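Local coordinates for ABC transporter periplasmic peptide-binding protein (Pseudoalteromonas, PDB 4QFO), which probably binds short peptides in the periplasm for uptake by an ABC transporter, here holding a methionyl-leucine dipeptide, at residues E287-I292 / S382-P387; I292-F297 / V429-A434. All coordinates share one frame; numbering follows the deposited sequence.

Contact 1: E287-I292 / S382-P387; sequences ETNLNI and SRIYNP. With LEU (leucine), chain D.
Tyr385 overlaps the start of strand 291-297 with the base of its side chain: CB sits 3.3 Å from the carbonyl O of Ile292, and the ring then leads away from the strand toward the bound dipeptide. The first torsion explains the course, because chi1 of 45° sets CG between the backbone N and the carbonyl carbon. On the same strand Asn291 lies against the root of this tyrosine, CB to CB, at 4.0 Å. Its amide plane stands 37° from the phenol plane, and its CG is 3.8 Å from the CG2 branch of Ile384. The Ile384 side chain crosses that of Asn291 at a slant and that of Asn289 at about a right angle, its CG2 bordering both amides.

The same loop carries two groups that bind the dipeptide, consistent with a loop packed on one side and presenting ligand-binding groups on the other. Tyr385 OH donates to the leucine OXT at 2.6 Å. Arg383, bent at chi2 and chi3, turns its guanidinium edge to the same carboxylate, NE giving a fairly straight bond to OXT (3.0 Å, 162°) and NH2 another to the leucine O (3.0 Å). CB of Arg383 lies 3.6 Å above the centre of the Tyr385 ring, so the arginine's stem packs on it. Arg383 NH1 is tied back to Ser382 O and to Glu36 by a salt bridge, which should help fix the guanidinium's rotation.

Residues 383-386 form a type I beta turn in the loop between strand 372-378 and helix 389-401. Arg383 and Tyr385 both rest on Trp414 of helix 414-422, while Ile384 reaches Ala434 of strand 428-434 and Arg508 of strand 500-513.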
loop_
_atom_site.group_PDB
_atom_site.type_symbol
_atom_site.label_atom_id
_atom_site.label_comp_id
_atom_site.label_asym_id
_atom_site.label_seq_id
_atom_site.Cartn_x
_atom_site.Cartn_y
_atom_site.Cartn_z
ATOM N N GLU A 287 -0.397 -17.132 0.444
ATOM C CA GLU A 287 0.273 -16.740 1.689
ATOM C C GLU A 287 -0.616 -15.942 2.640
ATOM O O GLU A 287 -1.480 -15.181 2.212
ATOM C CB GLU A 287 1.536 -15.915 1.397
ATOM C CG GLU A 287 2.569 -16.591 0.493
ATOM C CD GLU A 287 3.904 -15.847 0.469
ATOM O OE1 GLU A 287 4.124 -14.934 1.309
ATOM O OE2 GLU A 287 4.737 -16.176 -0.399
ATOM N N THR A 288 -0.390 -16.124 3.936
ATOM C CA THR A 288 -0.994 -15.269 4.946
ATOM C C THR A 288 -0.474 -13.859 4.713
ATOM O O THR A 288 0.652 -13.667 4.261
ATOM C CB THR A 288 -0.614 -15.714 6.382
ATOM O OG1 THR A 288 -1.294 -14.892 7.334
ATOM C CG2 THR A 288 0.887 -15.587 6.616
ATOM N N ASN A 289 -1.286 -12.865 5.020
ATOM C CA ASN A 289 -0.889 -11.492 4.737
ATOM C C ASN A 289 -1.702 -10.510 5.568
ATOM O O ASN A 289 -2.893 -10.716 5.799
ATOM C CB ASN A 289 -1.037 -11.195 3.232
ATOM C CG ASN A 289 -0.700 -9.753 2.879
ATOM O OD1 ASN A 289 -1.559 -8.877 2.949
ATOM N ND2 ASN A 289 0.557 -9.503 2.501
ATOM N N LEU A 290 -1.042 -9.461 6.039
ATOM C CA LEU A 290 -1.725 -8.413 6.784
ATOM C C LEU A 290 -2.444 -7.477 5.797
ATOM O O LEU A 290 -1.801 -6.680 5.102
ATOM C CB LEU A 290 -0.719 -7.611 7.626
ATOM C CG LEU A 290 0.134 -8.356 8.673
ATOM C CD1 LEU A 290 1.278 -7.482 9.139
ATOM C CD2 LEU A 290 -0.673 -8.852 9.872
ATOM N N ASN A 291 -3.769 -7.582 5.724
ATOM C CA ASN A 291 -4.569 -6.670 4.906
ATOM C C ASN A 291 -5.957 -6.577 5.484
ATOM O O ASN A 291 -6.293 -7.337 6.382
ATOM C CB ASN A 291 -4.648 -7.126 3.433
ATOM C CG ASN A 291 -5.276 -8.499 3.286
ATOM O OD1 ASN A 291 -4.599 -9.518 3.446
ATOM N ND2 ASN A 291 -6.574 -8.538 2.996
ATOM N N ILE A 292 -6.750 -5.645 4.958
ATOM C CA ILE A 292 -8.165 -5.510 5.282
ATOM C C ILE A 292 -8.868 -4.956 4.052
ATOM O O ILE A 292 -8.381 -4.021 3.431
ATOM C CB ILE A 292 -8.412 -4.554 6.486
ATOM C CG1 ILE A 292 -9.912 -4.289 6.689
ATOM C CG2 ILE A 292 -7.677 -3.204 6.299
ATOM C CD1 ILE A 292 -10.715 -5.466 7.290
ATOM N N SER A 382 -8.327 -6.766 -9.096
ATOM C CA SER A 382 -8.287 -7.648 -7.950
ATOM C C SER A 382 -7.189 -7.187 -6.973
ATOM O O SER A 382 -6.092 -6.840 -7.399
ATOM C CB SER A 382 -8.037 -9.070 -8.458
ATOM O OG SER A 382 -7.800 -9.972 -7.402
ATOM N N ARG A 383 -7.500 -7.127 -5.677
ATOM C CA ARG A 383 -6.479 -6.816 -4.660
ATOM C C ARG A 383 -6.388 -7.955 -3.637
ATOM O O ARG A 383 -7.262 -8.808 -3.569
ATOM C CB ARG A 383 -6.754 -5.498 -3.914
ATOM C CG ARG A 383 -7.364 -4.347 -4.727
ATOM C CD ARG A 383 -6.477 -3.897 -5.880
ATOM N NE ARG A 383 -5.172 -3.417 -5.440
ATOM C CZ ARG A 383 -4.015 -3.797 -5.982
ATOM N NH1 ARG A 383 -4.002 -4.686 -6.984
ATOM N NH2 ARG A 383 -2.871 -3.288 -5.529
ATOM N N ILE A 384 -5.328 -7.965 -2.839
ATOM C CA ILE A 384 -5.182 -9.002 -1.835
ATOM C C ILE A 384 -6.397 -8.978 -0.919
ATOM O O ILE A 384 -6.969 -10.020 -0.593
ATOM C CB ILE A 384 -3.891 -8.820 -1.028
ATOM C CG1 ILE A 384 -2.684 -8.957 -1.953
ATOM C CG2 ILE A 384 -3.806 -9.850 0.108
ATOM C CD1 ILE A 384 -1.406 -8.311 -1.374
ATOM N N TYR A 385 -6.821 -7.778 -0.546
ATOM C CA TYR A 385 -7.894 -7.637 0.421
ATOM C C TYR A 385 -9.269 -7.874 -0.177
ATOM O O TYR A 385 -10.247 -8.015 0.555
ATOM C CB TYR A 385 -7.825 -6.275 1.124
ATOM C CG TYR A 385 -7.589 -5.086 0.213
ATOM C CD1 TYR A 385 -8.646 -4.462 -0.436
ATOM C CD2 TYR A 385 -6.310 -4.568 0.032
ATOM C CE1 TYR A 385 -8.438 -3.363 -1.247
ATOM C CE2 TYR A 385 -6.086 -3.473 -0.781
ATOM C CZ TYR A 385 -7.162 -2.877 -1.423
ATOM O OH TYR A 385 -6.961 -1.783 -2.233
ATOM N N ASN A 386 -9.340 -7.938 -1.504
ATOM C CA ASN A 386 -10.621 -8.051 -2.209
ATOM C C ASN A 386 -10.398 -8.464 -3.653
ATOM O O ASN A 386 -10.044 -7.637 -4.491
ATOM C CB ASN A 386 -11.422 -6.737 -2.160
ATOM C CG ASN A 386 -12.837 -6.883 -2.747
ATOM O OD1 ASN A 386 -13.135 -7.835 -3.484
ATOM N ND2 ASN A 386 -13.711 -5.939 -2.413
ATOM N N PRO A 387 -10.581 -9.761 -3.934
ATOM C CA PRO A 387 -10.309 -10.329 -5.256
ATOM C C PRO A 387 -11.326 -9.909 -6.318
ATOM O O PRO A 387 -11.037 -10.081 -7.497
ATOM C CB PRO A 387 -10.377 -11.843 -5.010
ATOM C CG PRO A 387 -11.222 -11.998 -3.770
ATOM C CD PRO A 387 -10.889 -10.797 -2.929
HETATM N N LEU D . -2.441 0.515 -1.408
HETATM C CA LEU D . -3.747 0.269 -1.986
HETATM C C LEU D . -3.610 -0.928 -2.913
HETATM O O LEU D . -2.553 -1.092 -3.535
HETATM C CB LEU D . -4.193 1.487 -2.791
HETATM C CG LEU D . -5.095 2.555 -2.171
HETATM C CD1 LEU D . -4.930 2.642 -0.673
HETATM C CD2 LEU D . -4.865 3.909 -2.852
HETATM O OXT LEU D . -4.530 -1.745 -3.071
#

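Contact 2: I292-F297 / V429-A434; sequences IGYWAF and VLLGWA. With MET (methionine), chain C; LEU (leucine), chain D.
Tyr294 lays one face of its ring over the Leu431-Gly432 peptide bond, with Gly432 N 3.4 Å above the ring plane near the rim. A chi1 of 55° tips the ring across the neighbouring strand, bringing CE2 to 3.3 Å from Gly432 CA. The Leu431 side chain runs beside the tyrosine, pointing the same way, its CB 3.6 Å from Tyr294 CE1. In the ring plane, Tyr294 OH meets a water at 2.7 Å that donates onward to Gly432 O. Were Tyr294 replaced by an alanine, the Leu431-Gly432 peptide would probably lose its cover and the water its phenol partner.

Beneath the ring the strands run antiparallel, 147° between their directions. Ile292 with Trp433 and Ala296 with Val429 each exchange two backbone bonds; Tyr294 N bonds firmly to Leu431 O, but the return bond from Leu431 N is weak. Gly293 and Gly432 form a non-hydrogen-bonded pair whose CA atoms, bearing no side chains, approach to 4.2 Å. On the face away from Tyr294 and Leu431, Trp295 and Leu430 meet at an angle, Trp295 CD1 against Leu430 CD2 at 3.8 Å, while the indole turns an edge to Val429 O and has Phe297 over one face.

Trp433 carries CG opposite its backbone N (chi1 -171°) and swings its indole to the dipeptide, whose methionine N lies over one face, 3.1 Å above the plane; the leucine CD1 comes to the indole edge. Ala434 exchanges two backbone hydrogen bonds with the methionine, so that the peptide is paired like an added strand. Such pairing does not depend on the ligand's side chains, consistent with a binder of varied peptides.

Strand 500-513 flanks 291-297 on its other edge, and strand 372-378 flanks 428-434. Helix 389-401 covers Trp295 and Leu430, with helix 307-315 reaching Trp295 and Phe297.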
loop_
_atom_site.group_PDB
_atom_site.type_symbol
_atom_site.label_atom_id
_atom_site.label_comp_id
_atom_site.label_asym_id
_atom_site.label_seq_id
_atom_site.Cartn_x
_atom_site.Cartn_y
_atom_site.Cartn_z
ATOM N N ILE A 292 -6.750 -5.645 4.958
ATOM C CA ILE A 292 -8.165 -5.510 5.282
ATOM C C ILE A 292 -8.868 -4.956 4.052
ATOM O O ILE A 292 -8.381 -4.021 3.431
ATOM C CB ILE A 292 -8.412 -4.554 6.486
ATOM C CG1 ILE A 292 -9.912 -4.289 6.689
ATOM C CG2 ILE A 292 -7.677 -3.204 6.299
ATOM C CD1 ILE A 292 -10.715 -5.466 7.290
ATOM N N GLY A 293 -9.984 -5.569 3.674
ATOM C CA GLY A 293 -10.871 -4.990 2.687
ATOM C C GLY A 293 -12.074 -4.457 3.438
ATOM O O GLY A 293 -12.540 -5.095 4.384
ATOM N N TYR A 294 -12.580 -3.296 3.034
ATOM C CA TYR A 294 -13.670 -2.653 3.774
ATOM C C TYR A 294 -14.681 -1.925 2.872
ATOM O O TYR A 294 -14.487 -1.792 1.652
ATOM C CB TYR A 294 -13.099 -1.681 4.832
ATOM C CG TYR A 294 -12.160 -0.654 4.244
ATOM C CD1 TYR A 294 -12.640 0.333 3.390
ATOM C CD2 TYR A 294 -10.797 -0.677 4.517
ATOM C CE1 TYR A 294 -11.799 1.262 2.828
ATOM C CE2 TYR A 294 -9.938 0.262 3.948
ATOM C CZ TYR A 294 -10.454 1.223 3.097
ATOM O OH TYR A 294 -9.648 2.177 2.516
ATOM N N TRP A 295 -15.769 -1.473 3.488
ATOM C CA TRP A 295 -16.787 -0.684 2.822
ATOM C C TRP A 295 -16.785 0.658 3.538
ATOM O O TRP A 295 -17.245 0.753 4.672
ATOM C CB TRP A 295 -18.155 -1.346 2.967
ATOM C CG TRP A 295 -19.259 -0.681 2.171
ATOM C CD1 TRP A 295 -19.116 0.102 1.065
ATOM C CD2 TRP A 295 -20.671 -0.749 2.431
ATOM N NE1 TRP A 295 -20.349 0.523 0.611
ATOM C CE2 TRP A 295 -21.319 0.016 1.433
ATOM C CE3 TRP A 295 -21.449 -1.388 3.400
ATOM C CZ2 TRP A 295 -22.708 0.156 1.378
ATOM C CZ3 TRP A 295 -22.831 -1.245 3.343
ATOM C CH2 TRP A 295 -23.443 -0.483 2.336
ATOM N N ALA A 296 -16.236 1.683 2.892
ATOM C CA ALA A 296 -16.122 3.001 3.509
ATOM C C ALA A 296 -17.224 3.960 3.052
ATOM O O ALA A 296 -17.575 4.004 1.863
ATOM C CB ALA A 296 -14.763 3.598 3.221
ATOM N N PHE A 297 -17.738 4.747 3.991
ATOM C CA PHE A 297 -18.790 5.715 3.693
ATOM C C PHE A 297 -18.226 7.126 3.649
ATOM O O PHE A 297 -17.401 7.491 4.486
ATOM C CB PHE A 297 -19.875 5.682 4.762
ATOM C CG PHE A 297 -20.498 4.331 4.975
ATOM C CD1 PHE A 297 -21.439 3.838 4.091
ATOM C CD2 PHE A 297 -20.189 3.589 6.095
ATOM C CE1 PHE A 297 -22.023 2.614 4.298
ATOM C CE2 PHE A 297 -20.781 2.364 6.312
ATOM C CZ PHE A 297 -21.692 1.874 5.415
ATOM N N VAL A 429 -17.521 3.270 -0.951
ATOM C CA VAL A 429 -16.498 2.636 -1.772
ATOM C C VAL A 429 -15.979 1.370 -1.135
ATOM O O VAL A 429 -15.747 1.308 0.075
ATOM C CB VAL A 429 -15.295 3.591 -2.048
ATOM C CG1 VAL A 429 -14.732 4.117 -0.771
ATOM C CG2 VAL A 429 -14.200 2.878 -2.865
ATOM N N LEU A 430 -15.766 0.359 -1.970
ATOM C CA LEU A 430 -15.122 -0.871 -1.546
ATOM C C LEU A 430 -13.621 -0.747 -1.768
ATOM O O LEU A 430 -13.135 -0.918 -2.885
ATOM C CB LEU A 430 -15.672 -2.063 -2.331
ATOM C CG LEU A 430 -17.161 -2.371 -2.172
ATOM C CD1 LEU A 430 -17.595 -3.433 -3.169
ATOM C CD2 LEU A 430 -17.472 -2.809 -0.750
ATOM N N LEU A 431 -12.890 -0.435 -0.705
ATOM C CA LEU A 431 -11.441 -0.299 -0.794
ATOM C C LEU A 431 -10.752 -1.162 0.254
ATOM O O LEU A 431 -11.344 -2.104 0.778
ATOM C CB LEU A 431 -11.025 1.164 -0.640
ATOM C CG LEU A 431 -10.427 1.822 -1.885
ATOM C CD1 LEU A 431 -9.988 3.245 -1.583
ATOM C CD2 LEU A 431 -9.264 1.002 -2.424
ATOM N N GLY A 432 -9.499 -0.844 0.557
ATOM C CA GLY A 432 -8.747 -1.613 1.530
ATOM C C GLY A 432 -7.297 -1.200 1.668
ATOM O O GLY A 432 -6.888 -0.141 1.193
ATOM N N TRP A 433 -6.517 -2.049 2.326
ATOM C CA TRP A 433 -5.118 -1.768 2.597
ATOM C C TRP A 433 -4.366 -3.083 2.732
ATOM O O TRP A 433 -4.786 -3.962 3.475
ATOM C CB TRP A 433 -5.003 -0.939 3.874
ATOM C CG TRP A 433 -3.634 -0.387 4.197
ATOM C CD1 TRP A 433 -2.782 -0.843 5.159
ATOM C CD2 TRP A 433 -2.975 0.727 3.577
ATOM N NE1 TRP A 433 -1.640 -0.085 5.182
ATOM C CE2 TRP A 433 -1.728 0.883 4.220
ATOM C CE3 TRP A 433 -3.310 1.598 2.534
ATOM C CZ2 TRP A 433 -0.816 1.876 3.861
ATOM C CZ3 TRP A 433 -2.413 2.598 2.192
ATOM C CH2 TRP A 433 -1.178 2.725 2.847
ATOM N N ALA A 434 -3.296 -3.239 1.959
ATOM C CA ALA A 434 -2.334 -4.318 2.177
ATOM C C ALA A 434 -1.185 -3.672 2.926
ATOM O O ALA A 434 -0.526 -2.781 2.401
ATOM C CB ALA A 434 -1.856 -4.884 0.875
HETATM N N MET C . -0.286 -0.028 1.381
HETATM C CA MET C . -0.509 0.007 -0.060
HETATM C C MET C . -1.956 -0.246 -0.438
HETATM O O MET C . -2.616 -1.120 0.120
HETATM C CB MET C . 0.368 -1.035 -0.759
HETATM C CG MET C . 1.765 -0.524 -1.053
HETATM S SD MET C . 2.954 -1.840 -1.436
HETATM C CE MET C . 1.889 -3.130 -2.070
HETATM N N LEU D . -2.441 0.515 -1.408
HETATM C CA LEU D . -3.747 0.269 -1.986
HETATM C C LEU D . -3.610 -0.928 -2.913
HETATM O O LEU D . -2.553 -1.092 -3.535
HETATM C CB LEU D . -4.193 1.487 -2.791
HETATM C CG LEU D . -5.095 2.555 -2.171
HETATM C CD1 LEU D . -4.930 2.642 -0.673
HETATM C CD2 LEU D . -4.865 3.909 -2.852
HETATM O OXT LEU D . -4.530 -1.745 -3.071
HETATM O O HOH W 1 -6.981 2.190 2.621
#

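In the fold
From the N terminus, the chain first lays down 287-297, one continuous run that serves both contacts and is shared at Ile292. Contact 1 then closes a loop of 89 residues when 382-387 returns to its beginning; contact 2 closes 131 residues when strand 428-434 pairs with its later part. The segments alternate along the chain, so the two contacts cross. In space they meet around Gly432, which is sandwiched between rings: Tyr385 CE1 comes within 3.3 Å of its N from the side opposite Tyr294. Together they tie the loop after strand 372-378 to neighbouring strands of a sheet, and bring carboxylate-binding and backbone-pairing groups to one dipeptide.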